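Local coordinates for protein N-acetylneuraminic acid (Sialic acid) synthetase (Leptospira borgpetersenii serovar Hardjo-bovis, PDB 6NCS) that binds manganese and probably makes a sialic acid, as an N-acylneuraminate (9-phosphate) synthase of the NeuB family with a TIM-barrel fold, at residues L34-L40 with V79-F84; L40-L44 with L91-R95; P107-L113 with T135-A140; F173-C178 with F203-S208; I194-K198 with A220-E226. All blocks are in the same frame, centred on the assembly; numbering follows the deposited sequence.

Contact 1 (L34-L40 with V79-F84); sequences LNHGGDL and VKPAEF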
# COMPACT_ATOMS: atom_id res chain seq x y z
N LEU A 34 -3.28 3.46 28.62
CA LEU A 34 -3.01 3.72 30.03
C LEU A 34 -2.08 4.91 30.23
O LEU A 34 -1.62 5.15 31.35
CB LEU A 34 -2.41 2.48 30.68
CG LEU A 34 -3.32 1.25 30.63
CD1 LEU A 34 -2.76 0.13 31.47
CD2 LEU A 34 -4.71 1.62 31.09
N ASN A 35 -1.80 5.67 29.16
CA ASN A 35 -0.75 6.68 29.22
C ASN A 35 -1.08 7.84 30.15
O ASN A 35 -0.16 8.52 30.62
CB ASN A 35 -0.46 7.17 27.79
CG ASN A 35 0.66 8.19 27.74
OD1 ASN A 35 0.41 9.39 27.68
ND2 ASN A 35 1.89 7.71 27.76
N HIS A 36 -2.36 8.04 30.47
CA HIS A 36 -2.74 9.08 31.43
C HIS A 36 -2.36 8.71 32.87
O HIS A 36 -2.39 9.59 33.74
CB HIS A 36 -4.24 9.32 31.35
CG HIS A 36 -5.04 8.06 31.41
ND1 HIS A 36 -5.17 7.32 32.57
CD2 HIS A 36 -5.70 7.38 30.45
CE1 HIS A 36 -5.91 6.25 32.32
NE2 HIS A 36 -6.24 6.26 31.04
N GLY A 37 -2.04 7.45 33.14
CA GLY A 37 -1.60 7.08 34.47
C GLY A 37 -2.66 7.17 35.54
O GLY A 37 -2.32 7.15 36.73
N GLY A 38 -3.93 7.25 35.17
CA GLY A 38 -5.00 7.44 36.13
C GLY A 38 -5.25 8.88 36.51
O GLY A 38 -6.07 9.14 37.41
N ASP A 39 -4.56 9.83 35.88
CA ASP A 39 -4.76 11.25 36.11
C ASP A 39 -5.95 11.69 35.27
O ASP A 39 -5.86 11.72 34.04
CB ASP A 39 -3.49 12.02 35.73
CG ASP A 39 -3.60 13.52 35.98
OD1 ASP A 39 -4.71 14.08 36.02
OD2 ASP A 39 -2.53 14.16 36.12
N LEU A 40 -7.08 12.01 35.92
CA LEU A 40 -8.29 12.32 35.17
C LEU A 40 -8.13 13.60 34.36
O LEU A 40 -8.58 13.67 33.21
CB LEU A 40 -9.49 12.43 36.11
CG LEU A 40 -10.84 12.72 35.46
CD1 LEU A 40 -11.16 11.68 34.42
CD2 LEU A 40 -11.93 12.75 36.53
N VAL A 79 -0.14 -1.06 36.51
CA VAL A 79 -1.38 -0.60 35.89
C VAL A 79 -2.47 -0.27 36.89
O VAL A 79 -3.49 0.32 36.51
CB VAL A 79 -1.92 -1.63 34.86
CG1 VAL A 79 -0.88 -1.91 33.78
CG2 VAL A 79 -2.37 -2.90 35.56
N LYS A 80 -2.31 -0.64 38.16
CA LYS A 80 -3.31 -0.31 39.17
C LYS A 80 -3.65 1.18 39.22
O LYS A 80 -4.85 1.51 39.26
CB LYS A 80 -2.84 -0.80 40.55
CG LYS A 80 -3.96 -0.87 41.56
CD LYS A 80 -5.11 -1.64 40.95
CE LYS A 80 -6.06 -2.20 41.98
NZ LYS A 80 -7.02 -3.14 41.34
N PRO A 81 -2.69 2.12 39.20
CA PRO A 81 -3.06 3.54 39.29
C PRO A 81 -3.84 4.05 38.10
O PRO A 81 -4.53 5.06 38.23
CB PRO A 81 -1.70 4.26 39.39
CG PRO A 81 -0.78 3.24 39.92
CD PRO A 81 -1.23 1.94 39.33
N ALA A 82 -3.75 3.40 36.94
CA ALA A 82 -4.39 3.89 35.73
C ALA A 82 -5.81 3.37 35.56
O ALA A 82 -6.43 3.64 34.53
CB ALA A 82 -3.55 3.51 34.50
N GLU A 83 -6.34 2.64 36.54
CA GLU A 83 -7.72 2.18 36.44
C GLU A 83 -8.68 3.36 36.50
O GLU A 83 -8.54 4.23 37.37
CB GLU A 83 -8.04 1.19 37.56
CG GLU A 83 -7.43 -0.20 37.36
CD GLU A 83 -7.91 -1.20 38.40
OE1 GLU A 83 -8.98 -0.98 39.00
OE2 GLU A 83 -7.21 -2.22 38.61
N PHE A 84 -9.64 3.39 35.59
CA PHE A 84 -10.77 4.30 35.66
C PHE A 84 -12.05 3.51 35.89
O PHE A 84 -12.17 2.36 35.48
CB PHE A 84 -10.91 5.12 34.38
CG PHE A 84 -9.98 6.30 34.30
CD1 PHE A 84 -9.58 6.97 35.45
CD2 PHE A 84 -9.51 6.74 33.07
CE1 PHE A 84 -8.72 8.05 35.37
CE2 PHE A 84 -8.66 7.83 32.99
CZ PHE A 84 -8.26 8.48 34.14
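H36 and F84 meet ring to ring, and their first torsions put them there. In H36, chi1 is 50°, so CG sits between the backbone N and the carbonyl carbon. In F84, CG lies opposite the carbonyl carbon (chi1 -80°). The two side chains come from opposite directions and form an offset stack. The centroids are 4.4 Å apart and the planes are inclined by 18°. F84 CE2 lies over one face of the imidazole, toward its rim, and is 3.2 Å from H36 CE1. The imidazole rotation is fixed at its edge. G38 N donates to H36 ND1 in the ring plane at 2.9 Å, and the carbonyl O of A82 lies near the same plane by CE1.

The 34-40 loop carries two successive turns, type I from L34 to G37 and type I' from H36 to D39. They bring G38 against the 79-84 segment: G38 CA makes a CA-H...O contact of 3.2 Å with P81 O. At the start of the loop L34 CD1 packs on V79 CG1 at 3.6 Å, while L34 CD2 faces A82 CB. At its end L40 CD1 approaches F84 CZ at 4.3 Å. D39 then caps helix 40-52 through L42 N.

L34 lies about 8 Å, side chain to side chain, from the manganese ligand H231, so this loop lies near the metal site without touching it. The bond from G38 N uses ND1 as an acceptor. This implies that, if the ring is neutral, its proton is probably on NE2.

Contact 2 (L40-L44 with L91-R95); sequences LNLAL and LLKER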
# COMPACT_ATOMS: atom_id res chain seq x y z
N LEU A 40 -7.08 12.01 35.92
CA LEU A 40 -8.29 12.32 35.17
C LEU A 40 -8.13 13.60 34.36
O LEU A 40 -8.58 13.67 33.21
CB LEU A 40 -9.49 12.43 36.11
CG LEU A 40 -10.84 12.72 35.46
CD1 LEU A 40 -11.16 11.68 34.42
CD2 LEU A 40 -11.93 12.75 36.53
N ASN A 41 -7.51 14.63 34.95
CA ASN A 41 -7.31 15.87 34.21
C ASN A 41 -6.41 15.67 33.01
O ASN A 41 -6.59 16.33 31.98
CB ASN A 41 -6.73 16.94 35.12
CG ASN A 41 -7.74 17.44 36.12
OD1 ASN A 41 -8.94 17.26 35.92
ND2 ASN A 41 -7.27 18.05 37.20
N LEU A 42 -5.44 14.76 33.11
CA LEU A 42 -4.59 14.47 31.96
C LEU A 42 -5.38 13.76 30.87
O LEU A 42 -5.22 14.06 29.68
CB LEU A 42 -3.38 13.65 32.40
CG LEU A 42 -2.36 13.31 31.31
CD1 LEU A 42 -1.93 14.56 30.55
CD2 LEU A 42 -1.15 12.61 31.93
N ALA A 43 -6.24 12.82 31.26
CA ALA A 43 -7.08 12.14 30.28
C ALA A 43 -8.01 13.12 29.57
O ALA A 43 -8.22 13.01 28.37
CB ALA A 43 -7.90 11.03 30.96
N LEU A 44 -8.56 14.09 30.31
CA LEU A 44 -9.40 15.11 29.69
C LEU A 44 -8.59 15.95 28.70
O LEU A 44 -9.07 16.27 27.60
CB LEU A 44 -10.04 16.00 30.76
CG LEU A 44 -11.09 15.31 31.62
CD1 LEU A 44 -11.45 16.17 32.84
CD2 LEU A 44 -12.34 15.02 30.80
N LEU A 91 -17.36 11.16 32.67
CA LEU A 91 -16.76 12.47 32.44
C LEU A 91 -15.96 12.51 31.14
O LEU A 91 -15.99 13.51 30.41
CB LEU A 91 -15.87 12.86 33.62
CG LEU A 91 -16.61 13.13 34.92
CD1 LEU A 91 -15.62 13.27 36.07
CD2 LEU A 91 -17.45 14.38 34.76
N LEU A 92 -15.23 11.44 30.84
CA LEU A 92 -14.47 11.38 29.59
C LEU A 92 -15.40 11.31 28.38
O LEU A 92 -15.15 11.96 27.36
CB LEU A 92 -13.52 10.19 29.60
CG LEU A 92 -12.44 10.24 30.68
CD1 LEU A 92 -11.62 8.94 30.67
CD2 LEU A 92 -11.53 11.45 30.51
N LYS A 93 -16.48 10.53 28.47
CA LYS A 93 -17.44 10.49 27.38
C LYS A 93 -18.09 11.86 27.16
O LYS A 93 -18.31 12.28 26.01
CB LYS A 93 -18.51 9.43 27.67
CG LYS A 93 -19.51 9.21 26.54
CD LYS A 93 -20.30 7.92 26.78
CE LYS A 93 -21.41 7.73 25.75
NZ LYS A 93 -22.54 8.67 25.96
N GLU A 94 -18.37 12.58 28.25
CA GLU A 94 -19.01 13.89 28.13
C GLU A 94 -18.08 14.89 27.46
O GLU A 94 -18.50 15.65 26.58
CB GLU A 94 -19.44 14.38 29.51
CG GLU A 94 -19.62 15.90 29.61
CD GLU A 94 -19.92 16.36 31.03
OE1 GLU A 94 -21.12 16.45 31.39
OE2 GLU A 94 -18.97 16.63 31.78
N ARG A 95 -16.81 14.92 27.87
CA ARG A 95 -15.85 15.82 27.23
C ARG A 95 -15.67 15.47 25.76
O ARG A 95 -15.55 16.36 24.91
CB ARG A 95 -14.50 15.76 27.95
CG ARG A 95 -13.39 16.56 27.25
CD ARG A 95 -13.62 18.07 27.35
NE ARG A 95 -13.57 18.49 28.74
CZ ARG A 95 -12.45 18.82 29.38
NH1 ARG A 95 -11.29 18.79 28.75
NH2 ARG A 95 -12.50 19.18 30.66
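L44 fills the hollow between L92 and R95. L44 CD2 reaches L92 CD2 at 3.7 Å and is equally near R95 CB. The same methyl lies over the centre of one face of the R95 guanidinium, and L44 CB adds to that cover. R95 can offer this face because its chain bends at chi2 and chi3 (70° and 63°), which folds the flat group back across L44 at about a right angle.

L92 is the matching bump from the other helix. L92 CD2 enters a shallow pocket formed by L40, A43 and L44, and comes within 3.7 Å of A43 CB. The small alanine makes room for it. L40 forks toward two leucines: CD1 slides past L92, and L40 CD2 meets L91 CD1 at 3.8 Å.

The two short helical segments run nearly parallel, at 24°, with axes 10.4 Å apart. They belong to helices 40-52 and 86-98 on the outside of the TIM barrel. F60 and F103, from strands 57-62 and 102-107, lie beneath L92.

The chemistry is mostly apolar: the carbon chain and flat face of R95 serve it, while NH1 forms a salt bridge with D48 of helix 40-52, which probably balances its charge.

Contact 3 (P107-L113 with T135-A140); sequences PFDVPNL and TLLEAA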
# COMPACT_ATOMS: atom_id res chain seq x y z
N PRO A 107 -12.94 -3.04 26.94
CA PRO A 107 -13.16 -3.80 28.17
C PRO A 107 -12.28 -5.03 28.20
O PRO A 107 -12.04 -5.68 27.18
CB PRO A 107 -14.64 -4.18 28.09
CG PRO A 107 -14.86 -4.39 26.62
CD PRO A 107 -14.00 -3.30 25.95
N PHE A 108 -11.81 -5.38 29.39
CA PHE A 108 -10.99 -6.57 29.56
C PHE A 108 -11.72 -7.67 30.31
O PHE A 108 -11.16 -8.75 30.49
CB PHE A 108 -9.67 -6.22 30.26
CG PHE A 108 -8.68 -5.52 29.37
CD1 PHE A 108 -8.86 -4.19 29.02
CD2 PHE A 108 -7.59 -6.20 28.86
CE1 PHE A 108 -7.95 -3.55 28.18
CE2 PHE A 108 -6.68 -5.56 28.01
CZ PHE A 108 -6.86 -4.24 27.68
N ASP A 109 -12.96 -7.42 30.73
CA ASP A 109 -13.79 -8.45 31.33
C ASP A 109 -15.24 -8.06 31.12
O ASP A 109 -15.55 -6.97 30.63
CB ASP A 109 -13.46 -8.65 32.82
CG ASP A 109 -13.59 -7.38 33.66
OD1 ASP A 109 -14.38 -6.48 33.33
OD2 ASP A 109 -12.90 -7.30 34.70
N VAL A 110 -16.14 -8.96 31.51
CA VAL A 110 -17.56 -8.77 31.25
C VAL A 110 -18.14 -7.66 32.12
O VAL A 110 -18.96 -6.87 31.63
CB VAL A 110 -18.32 -10.10 31.43
CG1 VAL A 110 -19.82 -9.87 31.46
CG2 VAL A 110 -17.96 -11.06 30.29
N PRO A 111 -17.77 -7.54 33.41
CA PRO A 111 -18.30 -6.40 34.18
C PRO A 111 -17.96 -5.06 33.57
O PRO A 111 -18.81 -4.16 33.55
CB PRO A 111 -17.65 -6.58 35.56
CG PRO A 111 -17.48 -8.05 35.67
CD PRO A 111 -17.07 -8.49 34.29
N ASN A 112 -16.74 -4.89 33.06
CA ASN A 112 -16.38 -3.63 32.42
C ASN A 112 -17.12 -3.44 31.10
O ASN A 112 -17.52 -2.33 30.77
CB ASN A 112 -14.86 -3.56 32.21
CG ASN A 112 -14.13 -3.01 33.42
OD1 ASN A 112 -14.15 -1.79 33.66
ND2 ASN A 112 -13.51 -3.88 34.20
N LEU A 113 -17.30 -4.52 30.33
CA LEU A 113 -18.09 -4.42 29.11
C LEU A 113 -19.51 -3.97 29.41
O LEU A 113 -20.06 -3.10 28.72
CB LEU A 113 -18.10 -5.77 28.38
CG LEU A 113 -18.73 -5.85 26.98
CD1 LEU A 113 -18.09 -6.97 26.18
CD2 LEU A 113 -20.23 -6.07 27.04
N THR A 135 -15.37 -16.15 26.46
CA THR A 135 -16.41 -15.53 27.27
C THR A 135 -16.56 -14.05 26.93
O THR A 135 -17.68 -13.55 26.77
CB THR A 135 -16.10 -15.72 28.75
OG1 THR A 135 -16.13 -17.11 29.08
CG2 THR A 135 -17.12 -14.99 29.61
N LEU A 136 -15.45 -13.33 26.81
CA LEU A 136 -15.53 -11.90 26.53
C LEU A 136 -16.00 -11.64 25.10
O LEU A 136 -16.80 -10.73 24.86
CB LEU A 136 -14.17 -11.24 26.80
CG LEU A 136 -14.08 -9.72 26.64
CD1 LEU A 136 -14.98 -9.04 27.66
CD2 LEU A 136 -12.64 -9.25 26.82
N LEU A 137 -15.50 -12.42 24.14
CA LEU A 137 -15.95 -12.27 22.76
C LEU A 137 -17.45 -12.51 22.64
O LEU A 137 -18.16 -11.76 21.97
CB LEU A 137 -15.19 -13.22 21.85
CG LEU A 137 -13.69 -13.02 21.74
CD1 LEU A 137 -13.08 -14.18 20.97
CD2 LEU A 137 -13.39 -11.70 21.05
N GLU A 138 -17.94 -13.59 23.26
CA GLU A 138 -19.36 -13.88 23.20
C GLU A 138 -20.18 -12.76 23.83
O GLU A 138 -21.27 -12.44 23.34
CB GLU A 138 -19.65 -15.23 23.87
CG GLU A 138 -19.27 -16.43 23.01
CD GLU A 138 -19.49 -17.76 23.71
OE1 GLU A 138 -19.51 -17.79 24.96
OE2 GLU A 138 -19.63 -18.78 23.00
N ALA A 139 -19.68 -12.16 24.90
CA ALA A 139 -20.42 -11.06 25.51
C ALA A 139 -20.41 -9.83 24.61
O ALA A 139 -21.41 -9.11 24.52
CB ALA A 139 -19.82 -10.71 26.88
N ALA A 140 -19.29 -9.58 23.94
CA ALA A 140 -19.23 -8.47 22.99
C ALA A 140 -20.19 -8.70 21.82
O ALA A 140 -20.90 -7.78 21.39
CB ALA A 140 -17.80 -8.29 22.48
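Two neighbouring helices of the TIM-barrel wall meet here, close to where strand 102-107 turns into helix 110-118. L136 reaches across from helix 134-143 into that turn. Its CG is anti to the backbone N (chi1 -177°), and its two methyls part. L136 CD2 reaches the carbonyl O of P107 at 3.6 Å. L136 CD1 lies against the backbone of D109, 3.6 Å from D109 C.

Beside it, V110 and L113 pack on two alanines. V110 CG2 touches A139 CB at 3.9 Å and approaches the T135 methyl. L113 points toward the other helix and lays CD1 beside the backbone of A140, 3.6 Å from A140 N. The same methyl packs on L136 CD1 and A140 CB. The alanines let the leucine come this near the helix backbone.

D109 is the N-cap of helix 110-118. D109 OD1 accepts from N112 N and N112 ND2, both at 2.9 Å. This double grip holds the turn on which L136 rests.

On the barrel side, L113 packs on L124 and L136 on I126, both of strand 123-126. On the far side of helix 134-143, L137 meets I165 and F166 of helix 156-168. T135 OG1 bonds K290 OXT of the second subunit.

Contact 4 (F173-C178 with F203-S208); sequences FILLHC and FPIGYS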
# COMPACT_ATOMS: atom_id res chain seq x y z
N PHE A 173 -18.92 -5.53 12.70
CA PHE A 173 -17.64 -6.10 13.07
C PHE A 173 -16.53 -5.54 12.18
O PHE A 173 -16.68 -5.45 10.96
CB PHE A 173 -17.69 -7.63 12.98
CG PHE A 173 -16.41 -8.29 13.39
CD1 PHE A 173 -16.07 -8.39 14.73
CD2 PHE A 173 -15.56 -8.81 12.44
CE1 PHE A 173 -14.88 -9.00 15.11
CE2 PHE A 173 -14.37 -9.42 12.80
CZ PHE A 173 -14.04 -9.52 14.15
N ILE A 174 -15.43 -5.19 12.82
CA ILE A 174 -14.23 -4.66 12.17
C ILE A 174 -13.04 -5.45 12.71
O ILE A 174 -12.94 -5.68 13.92
CB ILE A 174 -14.07 -3.16 12.47
CG1 ILE A 174 -15.23 -2.39 11.82
CG2 ILE A 174 -12.70 -2.62 12.04
CD1 ILE A 174 -15.49 -1.04 12.46
N LEU A 175 -12.12 -5.84 11.83
CA LEU A 175 -10.93 -6.57 12.24
C LEU A 175 -9.68 -5.75 11.93
O LEU A 175 -9.54 -5.24 10.81
CB LEU A 175 -10.87 -7.91 11.52
CG LEU A 175 -9.75 -8.88 11.85
CD1 LEU A 175 -9.89 -9.30 13.31
CD2 LEU A 175 -9.84 -10.10 10.95
N LEU A 176 -8.78 -5.61 12.90
CA LEU A 176 -7.53 -4.89 12.69
C LEU A 176 -6.35 -5.86 12.65
O LEU A 176 -6.13 -6.61 13.60
CB LEU A 176 -7.29 -3.85 13.79
CG LEU A 176 -8.41 -2.85 14.08
CD1 LEU A 176 -7.97 -1.88 15.20
CD2 LEU A 176 -8.78 -2.10 12.82
N HIS A 177 -5.59 -5.82 11.57
CA HIS A 177 -4.27 -6.42 11.60
C HIS A 177 -3.42 -5.73 12.66
O HIS A 177 -3.56 -4.53 12.90
CB HIS A 177 -3.58 -6.33 10.23
CG HIS A 177 -2.17 -6.81 10.25
ND1 HIS A 177 -1.82 -8.05 10.74
CD2 HIS A 177 -1.01 -6.21 9.88
CE1 HIS A 177 -0.51 -8.20 10.67
NE2 HIS A 177 0.01 -7.10 10.16
N CYS A 178 -2.56 -6.50 13.32
CA CYS A 178 -1.85 -6.03 14.50
C CYS A 178 -0.73 -7.02 14.77
O CYS A 178 -0.86 -8.21 14.46
CB CYS A 178 -2.81 -5.95 15.71
SG CYS A 178 -2.06 -5.29 17.21
N PHE A 203 -16.04 -7.65 5.71
CA PHE A 203 -16.17 -6.51 6.61
C PHE A 203 -14.90 -5.67 6.57
O PHE A 203 -13.87 -6.09 6.02
CB PHE A 203 -16.47 -7.01 8.03
CG PHE A 203 -15.62 -8.18 8.47
CD1 PHE A 203 -14.30 -7.98 8.85
CD2 PHE A 203 -16.14 -9.46 8.49
CE1 PHE A 203 -13.50 -9.06 9.25
CE2 PHE A 203 -15.36 -10.54 8.89
CZ PHE A 203 -14.04 -10.35 9.28
N PRO A 204 -14.93 -4.45 7.13
CA PRO A 204 -13.76 -3.57 7.03
C PRO A 204 -12.55 -4.12 7.77
O PRO A 204 -12.66 -4.69 8.86
CB PRO A 204 -14.25 -2.26 7.66
CG PRO A 204 -15.74 -2.29 7.44
CD PRO A 204 -16.09 -3.73 7.70
N ILE A 205 -11.37 -3.95 7.16
CA ILE A 205 -10.09 -4.37 7.72
C ILE A 205 -9.24 -3.13 7.94
O ILE A 205 -9.16 -2.27 7.06
CB ILE A 205 -9.35 -5.36 6.79
CG1 ILE A 205 -10.25 -6.55 6.43
CG2 ILE A 205 -8.05 -5.83 7.44
CD1 ILE A 205 -10.69 -7.34 7.64
N GLY A 206 -8.59 -3.05 9.10
CA GLY A 206 -7.68 -1.96 9.33
C GLY A 206 -6.39 -2.42 9.97
O GLY A 206 -5.99 -3.58 9.82
N TYR A 207 -5.75 -1.53 10.72
CA TYR A 207 -4.42 -1.80 11.25
C TYR A 207 -4.24 -1.07 12.57
O TYR A 207 -4.55 0.12 12.68
CB TYR A 207 -3.34 -1.35 10.25
CG TYR A 207 -1.93 -1.45 10.82
CD1 TYR A 207 -1.38 -2.69 11.13
CD2 TYR A 207 -1.19 -0.31 11.11
CE1 TYR A 207 -0.11 -2.79 11.68
CE2 TYR A 207 0.07 -0.40 11.66
CZ TYR A 207 0.60 -1.64 11.95
OH TYR A 207 1.85 -1.73 12.51
N SER A 208 -3.74 -1.79 13.58
CA SER A 208 -3.39 -1.22 14.87
C SER A 208 -1.88 -1.22 15.03
O SER A 208 -1.24 -2.27 14.90
CB SER A 208 -4.06 -2.01 16.01
OG SER A 208 -3.74 -1.42 17.26
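L175 and I205 begin a parallel ladder between strands 173-178 and 205-209, two neighbouring strands of the TIM barrel. Helix 193-200 joins them in a beta-alpha-beta unit.

Four backbone hydrogen bonds hold the pair. L175 N donates to P204 O, G206 N to L175 O, H177 N to G206 O, and S208 N to H177 O. The bond from S208 N to H177 O is short and straight, 2.8 Å at 169°. That from H177 N is more bent, and its donor sits above the carbonyl plane of G206. CA-H...O contacts run alongside, as from I205 CA to L175 O.

Side-chain packing follows the two faces. L175, I205, H177 and Y207 point toward one face, where L197, A193 and I194 of helix 193-200 cover them. L176 and S208 point to the other, into the barrel. G206 bears no side chain, and L176 CD2 lies 3.7 Å from G206 CA.

Polar ends find partners nearby: H177 NE2 bonds A189 O, H177 ND1 bonds R151 NH1, and Y207 OH bonds D209. C178 and S208 lie beside the metal site; C178 touches the manganese ligand H210.

The aromatic pair lies at the start. F173 and F203 make a T-shaped stack, with planes at 86°. F173 presents its edge, and its CD2 stands 3.7 Å above the centre of the F203 ring.

Contact 5 (I194-K198 with A220-E226); sequences IQTLK and AVASGAE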
# COMPACT_ATOMS: atom_id res chain seq x y z
N ILE A 194 -3.00 -7.35 5.66
CA ILE A 194 -4.21 -6.55 5.48
C ILE A 194 -4.95 -6.97 4.22
O ILE A 194 -6.17 -7.19 4.23
CB ILE A 194 -3.86 -5.05 5.47
CG1 ILE A 194 -3.39 -4.62 6.88
CG2 ILE A 194 -5.07 -4.20 4.97
CD1 ILE A 194 -2.65 -3.29 6.92
N GLN A 195 -4.22 -7.12 3.11
CA GLN A 195 -4.87 -7.55 1.87
C GLN A 195 -5.32 -9.00 1.95
O GLN A 195 -6.36 -9.36 1.38
CB GLN A 195 -3.93 -7.35 0.68
CG GLN A 195 -3.90 -5.95 0.17
CD GLN A 195 -5.24 -5.50 -0.37
OE1 GLN A 195 -6.00 -6.30 -0.92
NE2 GLN A 195 -5.53 -4.21 -0.22
N THR A 196 -4.54 -9.85 2.62
CA THR A 196 -4.97 -11.23 2.85
C THR A 196 -6.31 -11.26 3.57
O THR A 196 -7.21 -12.02 3.19
CB THR A 196 -3.91 -11.97 3.67
OG1 THR A 196 -2.70 -12.02 2.91
CG2 THR A 196 -4.36 -13.38 4.01
N LEU A 197 -6.47 -10.42 4.59
CA LEU A 197 -7.73 -10.37 5.32
C LEU A 197 -8.84 -9.75 4.46
O LEU A 197 -9.98 -10.22 4.51
CB LEU A 197 -7.56 -9.57 6.61
CG LEU A 197 -6.67 -10.20 7.69
CD1 LEU A 197 -6.45 -9.18 8.79
CD2 LEU A 197 -7.32 -11.46 8.25
N LYS A 198 -8.52 -8.71 3.68
CA LYS A 198 -9.55 -8.09 2.84
C LYS A 198 -10.04 -9.05 1.77
O LYS A 198 -11.20 -8.97 1.35
CB LYS A 198 -9.01 -6.81 2.18
CG LYS A 198 -8.89 -5.63 3.13
CD LYS A 198 -8.30 -4.40 2.45
CE LYS A 198 -9.39 -3.50 1.89
NZ LYS A 198 -8.91 -2.11 1.64
N ALA A 220 0.44 1.32 6.06
CA ALA A 220 -0.70 0.42 6.19
C ALA A 220 -1.92 0.95 5.45
O ALA A 220 -2.64 0.18 4.81
CB ALA A 220 -1.04 0.19 7.67
N VAL A 221 -2.13 2.27 5.48
CA VAL A 221 -3.18 2.89 4.66
C VAL A 221 -2.93 2.61 3.18
O VAL A 221 -3.85 2.23 2.45
CB VAL A 221 -3.27 4.40 4.94
CG1 VAL A 221 -4.24 5.06 3.96
CG2 VAL A 221 -3.72 4.65 6.37
N ALA A 222 -1.69 2.81 2.71
CA ALA A 222 -1.41 2.51 1.31
C ALA A 222 -1.63 1.04 0.99
O ALA A 222 -2.00 0.69 -0.15
CB ALA A 222 0.02 2.92 0.94
N SER A 223 -1.45 0.16 1.96
CA SER A 223 -1.65 -1.26 1.72
C SER A 223 -3.10 -1.70 1.94
O SER A 223 -3.38 -2.90 1.91
CB SER A 223 -0.71 -2.09 2.60
OG SER A 223 -1.16 -2.11 3.94
N GLY A 224 -4.02 -0.76 2.16
CA GLY A 224 -5.44 -1.07 2.20
C GLY A 224 -6.16 -0.87 3.52
O GLY A 224 -7.37 -1.11 3.57
N ALA A 225 -5.50 -0.44 4.60
CA ALA A 225 -6.18 -0.29 5.88
C ALA A 225 -7.30 0.74 5.81
O ALA A 225 -7.12 1.83 5.26
CB ALA A 225 -5.19 0.09 6.97
N GLU A 226 -8.46 0.40 6.37
CA GLU A 226 -9.62 1.28 6.41
C GLU A 226 -9.84 1.89 7.79
O GLU A 226 -10.69 2.78 7.94
CB GLU A 226 -10.86 0.51 5.97
CG GLU A 226 -10.62 -0.30 4.69
CD GLU A 226 -11.82 -1.14 4.28
OE1 GLU A 226 -11.76 -2.39 4.42
OE2 GLU A 226 -12.81 -0.54 3.82
O HOH W 1 -1.94 -5.21 2.53
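I194, Q195 and K198 all reach from helix 193-200 toward the bend at S223 and G224. The CB of I194 points toward the bend. I194 CD1 touches A220 CB at 3.9 Å, while its CG2 lies along the backbone of G224.

Q195 arrives from the side. Its chain bends at chi2 (-64°), which carries the amide back over S223 O. Q195 NE2 donates to S223 O at 3.3 Å, from above the carbonyl plane. A water also donates to S223 O, at 2.8 Å, and accepts weakly from Q195 N.

The bend is a Schellman motif that ends helix 215-222 just before strand 227-231 of the barrel. G224, with positive phi, is its C' residue: A225 N bonds A220 O and G224 N bonds V221 O.

K198 runs out straight until chi3 (92°), where it turns its amino group onto G224 O. The bond from K198 NZ to G224 O is 2.7 Å long and lies in the carbonyl plane, on a lone pair. E226 comes toward K198 from the opposite direction. In the conformer given, K198 NZ and E226 OE1 are 4.0 Å apart, a long salt bridge; the E226 carboxylate also accepts from I205 N and S10 OG.

In the fold
From the N terminus, contact 1 comes first. It closes a loop from the end of strand 27-33, over helix 40-52, strand 57-62 and helices 65-69 and 73-79, to the approach to helix 86-98. Contact 2 crosses it, shares L40, and joins helices 40-52 and 86-98. H36 and F84 of contact 1 touch A43 of contact 2. Contact 3 follows in series and ties helix 110-118 to helix 134-143, closing over strand 123-126. Contacts 4 and 5 cross next. Contact 4 pairs two strands, and contact 5 ties their connecting helix to the end of the next one. They meet at I205 and E226. Contacts 2 and 5 lie on opposite sides of the chain's centre.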